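Long-range contact in dextranase (Pseudarthrobacter oxydans, PDB 6NZS), which catalyses the endohydrolysis of alpha-1,6-glucosidic linkages in dextran: residues Thr447-Ser453 with Asn486-Tyr492. Sequence-based numbering, arbitrary orientation.
Sequences TCILNSS and NCAIRVY
Strands 450-452 and 489-492 run parallel, 4.6 Å apart at closest approach and 13° from exact alignment. Leu-450 pairs with Ile-489, Asn-451 with Arg-490 and Ser-452 with Val-491. The hydrogen bonds alternate as in any parallel ladder: Leu-450 N to Ala-488 O (3.0 Å), Arg-490 N to Leu-450 O (3.0 Å), Ser-452 N to Arg-490 O (2.9 Å) and Tyr-492 N to Ser-452 O (2.9 Å). Before the strands, Ile-449 and Ala-488 both take helical backbone angles, so each chain kinks at the same level. There Ile-449 N donates to Cys-487 O (3.1 Å).

Just ahead of this kink a disulfide joins Cys-448 SG to Cys-487 SG (2.0 Å). Cys-448 is m, Cys-487 is p, and chi3 is -95°. Arg-490, m at chi1 and then extended, lays one face of its guanidinium against Cys-448 SG, which lies 3.5 Å from Arg-490 NE. Its nitrogens bond to the carbonyls of Lys-444, Ser-517 and Val-519. Asn-486 ND2 donates to Thr-447 OG1 (3.1 Å), with Asn-486 p and Thr-447 t.

Asn-451, t, sends ND2 to Arg-490 O (2.9 Å), while its OD1 bonds to Gln-415. Ser-452, also t, gives its OG proton to Tyr-492 O (2.9 Å). Tyr-492 is m, and its OH bonds to His-521. On the face opposite Asn-451 and Arg-490, Leu-450 CB packs on Ile-489 CG1 (3.9 Å). Leu-450 also meets strands 469-482 and 495-507 in the hydrophobic interior. Such in-register stacking of successive coils is characteristic of the right-handed parallel beta-helix of glycosyl hydrolase family 49.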
loop_
_atom_site.group_PDB
_atom_site.type_symbol
_atom_site.label_atom_id
_atom_site.label_comp_id
_atom_site.label_asym_id
_atom_site.label_seq_id
_atom_site.Cartn_x
_atom_site.Cartn_y
_atom_site.Cartn_z
ATOM N N THR A 447 7.330 -8.327 -11.332
ATOM C CA THR A 447 7.329 -8.876 -9.979
ATOM C C THR A 447 8.655 -8.502 -9.327
ATOM O O THR A 447 9.423 -7.711 -9.885
ATOM C CB THR A 447 6.995 -10.381 -10.003
ATOM O OG1 THR A 447 6.816 -10.878 -8.664
ATOM C CG2 THR A 447 8.095 -11.161 -10.694
ATOM N N CYS A 448 8.902 -9.072 -8.141
ATOM C CA CYS A 448 10.070 -8.837 -7.290
ATOM C C CYS A 448 9.909 -7.591 -6.432
ATOM O O CYS A 448 8.956 -6.824 -6.599
ATOM C CB CYS A 448 11.389 -8.750 -8.071
ATOM S SG CYS A 448 11.687 -10.077 -9.254
ATOM N N ILE A 449 10.854 -7.374 -5.518
ATOM C CA ILE A 449 10.803 -6.189 -4.668
ATOM C C ILE A 449 10.955 -4.916 -5.501
ATOM O O ILE A 449 10.206 -3.949 -5.321
ATOM C CB ILE A 449 11.853 -6.292 -3.546
ATOM C CG1 ILE A 449 11.640 -7.571 -2.716
ATOM C CG2 ILE A 449 11.808 -5.047 -2.670
ATOM C CD1 ILE A 449 10.300 -7.636 -1.978
ATOM N N LEU A 450 11.927 -4.892 -6.417
ATOM C CA LEU A 450 12.167 -3.752 -7.302
ATOM C C LEU A 450 12.026 -4.182 -8.760
ATOM O O LEU A 450 12.475 -5.267 -9.144
ATOM C CB LEU A 450 13.560 -3.154 -7.056
ATOM C CG LEU A 450 13.809 -2.651 -5.635
ATOM C CD1 LEU A 450 14.777 -3.562 -4.890
ATOM C CD2 LEU A 450 14.322 -1.211 -5.671
ATOM N N ASN A 451 11.428 -3.320 -9.588
ATOM C CA ASN A 451 11.045 -3.753 -10.927
ATOM C C ASN A 451 10.968 -2.574 -11.885
ATOM O O ASN A 451 10.438 -1.517 -11.543
ATOM C CB ASN A 451 9.678 -4.445 -10.829
ATOM C CG ASN A 451 9.180 -5.048 -12.136
ATOM O OD1 ASN A 451 7.992 -4.934 -12.431
ATOM N ND2 ASN A 451 10.048 -5.724 -12.891
ATOM N N SER A 452 11.506 -2.783 -13.083
ATOM C CA SER A 452 11.117 -2.053 -14.289
ATOM C C SER A 452 10.476 -3.090 -15.203
ATOM O O SER A 452 11.175 -3.849 -15.883
ATOM C CB SER A 452 12.314 -1.401 -14.967
ATOM O OG SER A 452 11.937 -0.937 -16.268
ATOM N N SER A 453 9.149 -3.147 -15.194
ATOM C CA SER A 453 8.450 -4.090 -16.052
ATOM C C SER A 453 8.668 -3.736 -17.521
ATOM O O SER A 453 8.924 -2.577 -17.878
ATOM C CB SER A 453 6.952 -4.075 -15.747
ATOM O OG SER A 453 6.258 -5.028 -16.548
ATOM N N ASN A 486 9.995 -13.862 -3.338
ATOM C CA ASN A 486 10.309 -14.575 -4.575
ATOM C C ASN A 486 11.575 -14.090 -5.272
ATOM O O ASN A 486 12.362 -14.923 -5.738
ATOM C CB ASN A 486 9.111 -14.616 -5.543
ATOM C CG ASN A 486 8.735 -13.258 -6.102
ATOM O OD1 ASN A 486 8.935 -12.217 -5.464
ATOM N ND2 ASN A 486 8.148 -13.264 -7.299
ATOM N N CYS A 487 11.806 -12.779 -5.368
ATOM C CA CYS A 487 12.968 -12.293 -6.111
ATOM C C CYS A 487 13.259 -10.851 -5.718
ATOM O O CYS A 487 12.373 -10.117 -5.285
ATOM C CB CYS A 487 12.785 -12.430 -7.632
ATOM S SG CYS A 487 11.225 -11.810 -8.292
ATOM N N ALA A 488 14.524 -10.454 -5.893
ATOM C CA ALA A 488 14.965 -9.126 -5.470
ATOM C C ALA A 488 14.642 -8.040 -6.494
ATOM O O ALA A 488 13.999 -7.042 -6.160
ATOM C CB ALA A 488 16.466 -9.134 -5.163
ATOM N N ILE A 489 15.103 -8.197 -7.735
ATOM C CA ILE A 489 15.046 -7.091 -8.692
ATOM C C ILE A 489 15.004 -7.614 -10.122
ATOM O O ILE A 489 15.809 -8.466 -10.509
ATOM C CB ILE A 489 16.208 -6.099 -8.469
ATOM C CG1 ILE A 489 16.108 -4.927 -9.439
ATOM C CG2 ILE A 489 17.560 -6.794 -8.592
ATOM C CD1 ILE A 489 16.944 -3.715 -8.999
ATOM N N ARG A 490 14.079 -7.080 -10.921
ATOM C CA ARG A 490 14.051 -7.360 -12.353
ATOM C C ARG A 490 13.916 -6.040 -13.086
ATOM O O ARG A 490 12.889 -5.367 -12.971
ATOM C CB ARG A 490 12.930 -8.327 -12.739
ATOM C CG ARG A 490 13.286 -9.773 -12.434
ATOM C CD ARG A 490 12.144 -10.747 -12.681
ATOM N NE ARG A 490 12.482 -12.004 -12.025
ATOM C CZ ARG A 490 11.636 -13.003 -11.799
ATOM N NH1 ARG A 490 10.380 -12.931 -12.209
ATOM N NH2 ARG A 490 12.061 -14.079 -11.147
ATOM N N VAL A 491 14.946 -5.676 -13.839
ATOM C CA VAL A 491 14.949 -4.444 -14.614
ATOM C C VAL A 491 14.961 -4.815 -16.088
ATOM O O VAL A 491 15.983 -5.275 -16.609
ATOM C CB VAL A 491 16.154 -3.566 -14.251
ATOM C CG1 VAL A 491 16.215 -2.331 -15.154
ATOM C CG2 VAL A 491 16.081 -3.147 -12.779
ATOM N N TYR A 492 13.828 -4.625 -16.755
ATOM C CA TYR A 492 13.759 -4.660 -18.215
ATOM C C TYR A 492 13.817 -3.202 -18.650
ATOM O O TYR A 492 12.813 -2.488 -18.598
ATOM C CB TYR A 492 12.506 -5.401 -18.680
ATOM C CG TYR A 492 12.447 -6.759 -18.018
ATOM C CD1 TYR A 492 13.241 -7.809 -18.466
ATOM C CD2 TYR A 492 11.662 -6.964 -16.890
ATOM C CE1 TYR A 492 13.226 -9.041 -17.822
ATOM C CE2 TYR A 492 11.637 -8.171 -16.248
ATOM C CZ TYR A 492 12.410 -9.210 -16.720
ATOM O OH TYR A 492 12.391 -10.420 -16.061
#